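Local coordinates for protein inositol monophosphatase (Zymomonas mobilis, PDB 4N81) that probably acts as a magnesium-dependent phosphatase of the inositol monophosphatase superfamily, hydrolysing phosphate esters, at residues D18-I23 against R48-A53; A53-L58 against W83-I88; G102-L107 against F211-P216. All coordinates share one frame; numbering follows the deposited sequence.

Contact 1: D18-I23 against R48-A53; sequences DVAADI and RGAEQA
Ala20 and Ala50 bring their CA atoms to 4.7 Å where the helical segments 18-23 and 48-53 pass almost antiparallel, their axes 8.7 Å apart at closest approach and their N-to-C directions at 155°. Such nearness is possible because alanine and glycine line much of this interface: the methyls of Ala20 and Ala50 meet CB to CB at 4.0 Å. The bulk comes mainly from helix 18-23. Ile23 reaches across with two branches. Its CG2, anti to the backbone N, lies against the backbone at Ala50 N (3.6 Å), while CD1, at the end of the other branch, presses on Ala53 CB at 3.5 Å, tighter than usual carbon contact, and also touches Gly49 O. A first side-chain carbon on Gly49 would point at the partner helix and stand 3.4 Å from Ile23 CG2, so the bare backbone there is part of the fit. One turn back, Val19 turns CG1 anti to its backbone N (chi1 164°) and sets it 3.6 Å from Ala53 CB, so that this methyl is touched by both Val19 and Ile23. An alanine in place of Ile23 would probably open a gap beside Gly49 and leave Ala53 CB with Val19 alone of its two partners here. No hydrogen bond crosses the interface, and the charged groups work along other faces, as with Asp18 pairing with Arg126 and Glu51 with Arg55. The chemistry therefore implies cohesion through van der Waals fit, governed by how closely small residues let two backbones approach.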
loop_
_atom_site.group_PDB
_atom_site.type_symbol
_atom_site.label_atom_id
_atom_site.label_comp_id
_atom_site.label_asym_id
_atom_site.label_seq_id
_atom_site.Cartn_x
_atom_site.Cartn_y
_atom_site.Cartn_z
ATOM N N ASP A 18 18.648 0.301 12.633
ATOM C CA ASP A 18 18.025 0.207 13.965
ATOM C C ASP A 18 17.853 1.581 14.610
ATOM O O ASP A 18 16.801 1.916 15.194
ATOM C CB ASP A 18 18.901 -0.605 14.941
ATOM C CG ASP A 18 18.977 -2.085 14.570
ATOM O OD1 ASP A 18 18.142 -2.531 13.744
ATOM O OD2 ASP A 18 19.866 -2.786 15.124
ATOM N N VAL A 19 18.894 2.399 14.459
ATOM C CA VAL A 19 18.857 3.722 15.048
ATOM C C VAL A 19 17.760 4.576 14.395
ATOM O O VAL A 19 16.917 5.267 15.092
ATOM C CB VAL A 19 20.262 4.345 14.935
ATOM C CG1 VAL A 19 20.221 5.843 15.167
ATOM C CG2 VAL A 19 21.239 3.606 15.922
ATOM N N ALA A 20 17.713 4.479 13.065
ATOM C CA ALA A 20 16.671 5.224 12.355
ATOM C C ALA A 20 15.260 4.740 12.745
ATOM O O ALA A 20 14.323 5.561 12.938
ATOM C CB ALA A 20 16.866 5.083 10.810
ATOM N N ALA A 21 15.111 3.413 12.917
ATOM C CA ALA A 21 13.793 2.847 13.180
ATOM C C ALA A 21 13.282 3.376 14.505
ATOM O O ALA A 21 12.098 3.747 14.623
ATOM C CB ALA A 21 13.836 1.298 13.254
ATOM N N ASP A 22 14.155 3.351 15.513
ATOM C CA ASP A 22 13.681 3.766 16.835
ATOM C C ASP A 22 13.345 5.237 16.850
ATOM O O ASP A 22 12.510 5.673 17.641
ATOM C CB ASP A 22 14.711 3.487 17.932
ATOM C CG ASP A 22 14.942 1.993 18.133
ATOM O OD1 ASP A 22 16.010 1.602 18.656
ATOM O OD2 ASP A 22 14.038 1.218 17.754
ATOM N N ILE A 23 14.018 6.026 16.019
ATOM C CA ILE A 23 13.635 7.446 15.997
ATOM C C ILE A 23 12.312 7.714 15.256
ATOM O O ILE A 23 11.490 8.532 15.681
ATOM C CB ILE A 23 14.761 8.248 15.358
ATOM C CG1 ILE A 23 15.929 8.316 16.334
ATOM C CG2 ILE A 23 14.280 9.633 14.921
ATOM C CD1 ILE A 23 17.262 8.626 15.653
ATOM N N ARG A 48 14.528 14.225 9.883
ATOM C CA ARG A 48 15.700 14.949 10.369
ATOM C C ARG A 48 16.365 14.258 11.541
ATOM O O ARG A 48 17.609 14.202 11.623
ATOM C CB ARG A 48 15.351 16.378 10.842
ATOM C CG ARG A 48 14.777 17.366 9.804
ATOM C CD ARG A 48 14.636 18.805 10.409
ATOM N NE ARG A 48 15.846 19.259 11.113
ATOM C CZ ARG A 48 15.893 20.278 11.980
ATOM N NH1 ARG A 48 14.789 20.960 12.269
ATOM N NH2 ARG A 48 17.041 20.615 12.572
ATOM N N GLY A 49 15.574 13.763 12.491
ATOM C CA GLY A 49 16.230 13.163 13.650
ATOM C C GLY A 49 16.961 11.865 13.256
ATOM O O GLY A 49 18.085 11.585 13.753
ATOM N N ALA A 50 16.363 11.099 12.337
ATOM C CA ALA A 50 17.021 9.846 11.915
ATOM C C ALA A 50 18.292 10.131 11.117
ATOM O O ALA A 50 19.336 9.499 11.319
ATOM C CB ALA A 50 16.056 8.978 11.082
ATOM N N GLU A 51 18.213 11.116 10.225
ATOM C CA GLU A 51 19.385 11.430 9.430
ATOM C C GLU A 51 20.499 11.951 10.306
ATOM O O GLU A 51 21.660 11.599 10.101
ATOM C CB GLU A 51 19.089 12.491 8.383
ATOM C CG GLU A 51 20.234 12.567 7.385
ATOM C CD GLU A 51 20.242 13.834 6.600
ATOM O OE1 GLU A 51 21.327 14.458 6.515
ATOM O OE2 GLU A 51 19.168 14.196 6.062
ATOM N N GLN A 52 20.157 12.778 11.299
ATOM C CA GLN A 52 21.208 13.294 12.148
ATOM C C GLN A 52 21.854 12.186 12.941
ATOM O O GLN A 52 23.094 12.134 13.048
ATOM C CB GLN A 52 20.665 14.378 13.101
ATOM C CG GLN A 52 20.233 15.649 12.382
ATOM C CD GLN A 52 19.428 16.593 13.276
ATOM O OE1 GLN A 52 19.220 16.323 14.467
ATOM N NE2 GLN A 52 18.961 17.701 12.694
ATOM N N ALA A 53 21.044 11.267 13.473
ATOM C CA ALA A 53 21.670 10.202 14.270
ATOM C C ALA A 53 22.561 9.274 13.417
ATOM O O ALA A 53 23.692 8.894 13.825
ATOM C CB ALA A 53 20.596 9.388 15.035
#

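Contact 2: A53-L58 against W83-I88; sequences AMRAIL and WVLDPI
Leu58 lays its two methyls on Trp83: CD2 sits over one face of the indole, 3.6 Å from the centroid of the five-membered ring and only 2° off the ring normal, a CH-pi contact, while CD1 rests on Trp83 CB at 3.7 Å. The indole nitrogen is engaged outside the pair, NE1 bonding to Asp65 OD1, which probably helps fix the ring beneath the leucine. The next bump comes from the strand. Leu85 sends CD1 into the hollow between successive turns of the helix, with Met54 CB at 3.8 Å on one turn and Leu58 CD1 at 4.0 Å on the next; the aliphatic part of Arg55 approaches more loosely. The Met54 and Leu85 side chains lie alongside each other, pointing opposite ways. At the far end the methionine bends at its thioether (chi3 -74°), which turns CE onto Pro87 CG at 3.8 Å and brings it near Leu85 CB as well. Projections thus alternate, Met54 and Leu58 from the helix enclosing Leu85 from the strand, over axes 10.4 Å apart and running nearly antiparallel at 164°. Strand alternation explains the pattern, since Trp83 and Leu85 point at the helix whereas Val84 and Asp86, the latter a predicted magnesium ligand, point away. Strand 81-86 lies in the large sheet between 66-67, parallel to it, and 102-109, antiparallel. On this face of the sheet, helix 42-61 is flanked by helix 7-24, whose Leu12 and Leu16 meet Ile57.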
loop_
_atom_site.group_PDB
_atom_site.type_symbol
_atom_site.label_atom_id
_atom_site.label_comp_id
_atom_site.label_asym_id
_atom_site.label_seq_id
_atom_site.Cartn_x
_atom_site.Cartn_y
_atom_site.Cartn_z
ATOM N N ALA A 53 21.044 11.267 13.473
ATOM C CA ALA A 53 21.670 10.202 14.270
ATOM C C ALA A 53 22.561 9.274 13.417
ATOM O O ALA A 53 23.692 8.894 13.825
ATOM C CB ALA A 53 20.596 9.388 15.035
ATOM N N MET A 54 22.081 8.950 12.208
ATOM C CA MET A 54 22.884 8.079 11.342
ATOM C C MET A 54 24.172 8.781 10.897
ATOM O O MET A 54 25.241 8.156 10.828
ATOM C CB MET A 54 22.094 7.620 10.110
ATOM C CG MET A 54 20.929 6.676 10.423
ATOM S SD MET A 54 20.141 5.999 8.920
ATOM C CE MET A 54 19.261 7.440 8.369
ATOM N N ARG A 55 24.070 10.076 10.602
ATOM C CA ARG A 55 25.262 10.827 10.205
ATOM C C ARG A 55 26.280 10.883 11.314
ATOM O O ARG A 55 27.502 10.808 11.050
ATOM C CB ARG A 55 24.899 12.261 9.813
ATOM C CG ARG A 55 24.239 12.397 8.452
ATOM C CD ARG A 55 24.022 13.858 8.085
ATOM N NE ARG A 55 24.312 14.110 6.676
ATOM C CZ ARG A 55 25.508 14.470 6.230
ATOM N NH1 ARG A 55 26.514 14.626 7.089
ATOM N NH2 ARG A 55 25.697 14.685 4.933
ATOM N N ALA A 56 25.812 11.009 12.559
ATOM C CA ALA A 56 26.788 11.117 13.668
ATOM C C ALA A 56 27.537 9.802 13.810
ATOM O O ALA A 56 28.790 9.776 14.042
ATOM C CB ALA A 56 26.096 11.459 14.984
ATOM N N ILE A 57 26.781 8.708 13.633
ATOM C CA ILE A 57 27.451 7.411 13.704
ATOM C C ILE A 57 28.443 7.237 12.543
ATOM O O ILE A 57 29.572 6.765 12.752
ATOM C CB ILE A 57 26.428 6.248 13.694
ATOM C CG1 ILE A 57 25.685 6.212 15.025
ATOM C CG2 ILE A 57 27.114 4.892 13.408
ATOM C CD1 ILE A 57 24.383 5.409 14.941
ATOM N N LEU A 58 28.061 7.656 11.331
ATOM C CA LEU A 58 28.995 7.517 10.224
ATOM C C LEU A 58 30.252 8.383 10.404
ATOM O O LEU A 58 31.372 7.967 10.052
ATOM C CB LEU A 58 28.298 7.824 8.889
ATOM C CG LEU A 58 27.365 6.689 8.447
ATOM C CD1 LEU A 58 26.511 7.144 7.284
ATOM C CD2 LEU A 58 28.175 5.460 8.035
ATOM N N TRP A 83 28.282 6.720 1.634
ATOM C CA TRP A 83 27.019 6.236 2.187
ATOM C C TRP A 83 25.838 7.080 1.682
ATOM O O TRP A 83 25.932 8.317 1.629
ATOM C CB TRP A 83 27.081 6.304 3.714
ATOM C CG TRP A 83 28.072 5.313 4.266
ATOM C CD1 TRP A 83 29.402 5.492 4.446
ATOM C CD2 TRP A 83 27.784 3.958 4.645
ATOM N NE1 TRP A 83 29.981 4.329 4.941
ATOM C CE2 TRP A 83 29.000 3.376 5.073
ATOM C CE3 TRP A 83 26.617 3.183 4.659
ATOM C CZ2 TRP A 83 29.077 2.060 5.519
ATOM C CZ3 TRP A 83 26.694 1.879 5.103
ATOM C CH2 TRP A 83 27.920 1.328 5.525
ATOM N N VAL A 84 24.731 6.417 1.337
ATOM C CA VAL A 84 23.565 7.108 0.828
ATOM C C VAL A 84 22.437 6.756 1.783
ATOM O O VAL A 84 22.169 5.585 1.967
ATOM C CB VAL A 84 23.225 6.611 -0.602
ATOM C CG1 VAL A 84 21.990 7.337 -1.179
ATOM C CG2 VAL A 84 24.412 6.829 -1.543
ATOM N N LEU A 85 21.822 7.760 2.423
ATOM C CA LEU A 85 20.758 7.532 3.410
ATOM C C LEU A 85 19.441 8.155 2.953
ATOM O O LEU A 85 19.422 9.287 2.474
ATOM C CB LEU A 85 21.142 8.186 4.733
ATOM C CG LEU A 85 22.568 7.857 5.200
ATOM C CD1 LEU A 85 22.902 8.589 6.475
ATOM C CD2 LEU A 85 22.768 6.367 5.381
ATOM N N ASP A 86 18.349 7.414 3.069
ATOM C CA ASP A 86 17.029 7.997 2.954
ATOM C C ASP A 86 16.211 7.522 4.168
ATOM O O ASP A 86 15.713 6.380 4.161
ATOM C CB ASP A 86 16.337 7.569 1.648
ATOM C CG ASP A 86 15.127 8.469 1.320
ATOM O OD1 ASP A 86 14.937 9.469 2.052
ATOM O OD2 ASP A 86 14.394 8.192 0.340
ATOM N N PRO A 87 16.102 8.348 5.230
ATOM C CA PRO A 87 15.432 7.817 6.441
ATOM C C PRO A 87 14.004 7.321 6.187
ATOM O O PRO A 87 13.590 6.311 6.741
ATOM C CB PRO A 87 15.344 9.071 7.343
ATOM C CG PRO A 87 16.637 9.869 6.955
ATOM C CD PRO A 87 16.751 9.669 5.454
ATOM N N ILE A 88 13.282 8.023 5.318
ATOM C CA ILE A 88 11.901 7.660 4.981
ATOM C C ILE A 88 11.719 7.768 3.458
ATOM O O ILE A 88 11.392 8.820 2.925
ATOM C CB ILE A 88 10.872 8.553 5.717
ATOM C CG1 ILE A 88 11.074 8.437 7.254
ATOM C CG2 ILE A 88 9.411 8.168 5.331
ATOM C CD1 ILE A 88 10.256 9.461 8.067
#

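Contact 3: G102-L107 against F211-P216; sequences GTLIAL and FAALVP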
loop_
_atom_site.group_PDB
_atom_site.type_symbol
_atom_site.label_atom_id
_atom_site.label_comp_id
_atom_site.label_asym_id
_atom_site.label_seq_id
_atom_site.Cartn_x
_atom_site.Cartn_y
_atom_site.Cartn_z
ATOM N N GLY A 102 10.031 2.980 3.735
ATOM C CA GLY A 102 11.189 2.284 4.326
ATOM C C GLY A 102 12.395 3.196 4.498
ATOM O O GLY A 102 12.561 4.198 3.783
ATOM N N THR A 103 13.258 2.849 5.449
ATOM C CA THR A 103 14.549 3.512 5.539
ATOM C C THR A 103 15.434 2.816 4.509
ATOM O O THR A 103 15.519 1.583 4.483
ATOM C CB THR A 103 15.126 3.299 6.935
ATOM O OG1 THR A 103 14.286 3.965 7.893
ATOM C CG2 THR A 103 16.594 3.854 7.026
ATOM N N LEU A 104 16.139 3.590 3.692
ATOM C CA LEU A 104 17.105 3.011 2.752
ATOM C C LEU A 104 18.498 3.403 3.187
ATOM O O LEU A 104 18.752 4.599 3.417
ATOM C CB LEU A 104 16.863 3.575 1.347
ATOM C CG LEU A 104 15.447 3.418 0.784
ATOM C CD1 LEU A 104 15.349 3.914 -0.676
ATOM C CD2 LEU A 104 15.088 1.918 0.833
ATOM N N ILE A 105 19.398 2.423 3.268
ATOM C CA ILE A 105 20.813 2.718 3.534
ATOM C C ILE A 105 21.643 2.017 2.447
ATOM O O ILE A 105 21.457 0.822 2.182
ATOM C CB ILE A 105 21.179 2.150 4.917
ATOM C CG1 ILE A 105 20.382 2.898 6.012
ATOM C CG2 ILE A 105 22.742 2.169 5.156
ATOM C CD1 ILE A 105 20.122 2.080 7.251
ATOM N N ALA A 106 22.608 2.706 1.869
ATOM C CA ALA A 106 23.411 2.044 0.858
ATOM C C ALA A 106 24.855 2.449 1.014
ATOM O O ALA A 106 25.130 3.542 1.498
ATOM C CB ALA A 106 22.914 2.430 -0.513
ATOM N N LEU A 107 25.765 1.540 0.644
ATOM C CA LEU A 107 27.189 1.884 0.476
ATOM C C LEU A 107 27.475 1.793 -1.030
ATOM O O LEU A 107 27.076 0.814 -1.677
ATOM C CB LEU A 107 28.082 0.874 1.204
ATOM C CG LEU A 107 29.593 1.054 0.999
ATOM C CD1 LEU A 107 30.033 2.482 1.393
ATOM C CD2 LEU A 107 30.393 -0.003 1.803
ATOM N N PHE A 211 17.125 4.983 -4.920
ATOM C CA PHE A 211 17.373 3.688 -5.591
ATOM C C PHE A 211 18.709 3.009 -5.309
ATOM O O PHE A 211 18.891 1.781 -5.591
ATOM C CB PHE A 211 17.102 3.752 -7.130
ATOM C CG PHE A 211 17.986 4.724 -7.875
ATOM C CD1 PHE A 211 19.255 4.347 -8.309
ATOM C CD2 PHE A 211 17.545 6.010 -8.155
ATOM C CE1 PHE A 211 20.071 5.234 -9.039
ATOM C CE2 PHE A 211 18.346 6.900 -8.859
ATOM C CZ PHE A 211 19.612 6.518 -9.312
ATOM N N ALA A 212 19.640 3.789 -4.729
ATOM C CA ALA A 212 20.960 3.207 -4.485
ATOM C C ALA A 212 20.838 1.897 -3.706
ATOM O O ALA A 212 21.433 0.894 -4.101
ATOM C CB ALA A 212 21.868 4.204 -3.689
ATOM N N ALA A 213 20.071 1.895 -2.607
ATOM C CA ALA A 213 19.981 0.657 -1.761
ATOM C C ALA A 213 19.268 -0.476 -2.515
ATOM O O ALA A 213 19.442 -1.669 -2.185
ATOM C CB ALA A 213 19.205 0.954 -0.450
ATOM N N LEU A 214 18.383 -0.104 -3.436
ATOM C CA LEU A 214 17.544 -1.133 -4.057
ATOM C C LEU A 214 18.332 -2.036 -4.984
ATOM O O LEU A 214 17.989 -3.229 -5.169
ATOM C CB LEU A 214 16.432 -0.478 -4.867
ATOM C CG LEU A 214 15.630 0.602 -4.124
ATOM C CD1 LEU A 214 14.669 1.209 -5.082
ATOM C CD2 LEU A 214 14.893 0.011 -2.902
ATOM N N VAL A 215 19.322 -1.445 -5.653
ATOM C CA VAL A 215 19.986 -2.276 -6.685
ATOM C C VAL A 215 20.629 -3.621 -6.184
ATOM O O VAL A 215 20.375 -4.687 -6.753
ATOM C CB VAL A 215 21.047 -1.416 -7.518
ATOM C CG1 VAL A 215 21.717 -2.274 -8.654
ATOM C CG2 VAL A 215 20.373 -0.136 -8.117
ATOM N N PRO A 216 21.469 -3.580 -5.135
ATOM C CA PRO A 216 22.056 -4.838 -4.632
ATOM C C PRO A 216 21.004 -5.818 -4.149
ATOM O O PRO A 216 21.198 -7.035 -4.250
ATOM C CB PRO A 216 22.957 -4.379 -3.461
ATOM C CG PRO A 216 23.146 -2.927 -3.664
ATOM C CD PRO A 216 21.950 -2.407 -4.376
#
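Phe211 O is held by two N-H groups of the turn that brings Ala212 and Ala213 against Ala106: Leu214 N at 2.9 Å, a weak bond, and Val215 N at 3.3 Å. These bonds go with a tight turn that leads toward helix 214-220 and presents two small side chains in succession to strand 102-107. Ala106 CB is the bump from the strand. It meets Ala212 CB at 3.8 Å and lies against the backbone of the following residue, with Ala213 N 3.6 Å away. In return Ala213 CB settles on the strand, touching the carbonyl oxygen Ile105 O at 3.5 Å and reaching Leu104 CB at 3.9 Å. The Ala106 and Ala213 CA atoms are only 4.5 Å apart, evidence that the turn at Ala213 sits almost directly upon the strand. Beyond the alanines the contact broadens into a looser pair: Leu104 and Leu214 cross obliquely and meet CD2 to CD2 at 4.2 Å, and both also pack on Ile118 of the neighbouring strand 112-120. No hydrogen bond spans the two segments, so the fit is one of apolar surface. Leu104 and Ala106 face segment 211-216 while Ile105 points from the other face of the sheet, where it packs on Leu16 and Ala17 of helix 7-24. The segment begins just after Asp210, a predicted magnesium ligand, so its packing is consistent with holding that part of the chain near the presumed metal site. Strand 102-109 thus lies between helices, as expected for the alpha-beta-alpha-beta-alpha sandwich of this superfamily.

Helix 42-61 joins contacts 1 and 2, whose centres are about 8 Å apart: they share Ala53, and Ala50 CB lies 3.8 Å from Pro87 CB. Contacts 2 and 3, with centres about 12 Å apart, are tied through neighbouring strands by Asp86 O to Leu104 N at 2.9 Å and Pro87 O to Thr103 OG1 at 2.7 Å. Leu104 faces segment 211-216 whereas Ile105 packs on helix 7-24, so contact 3 lies on the opposite face of the sheet. Contact 2 holds predicted magnesium ligands, Asp86 and Ile88; Leu104 of contact 3 lies about 4 Å from Asp86, side chain to side chain, and Ala50 of contact 1 is farther off, about 6 Å from Ile88.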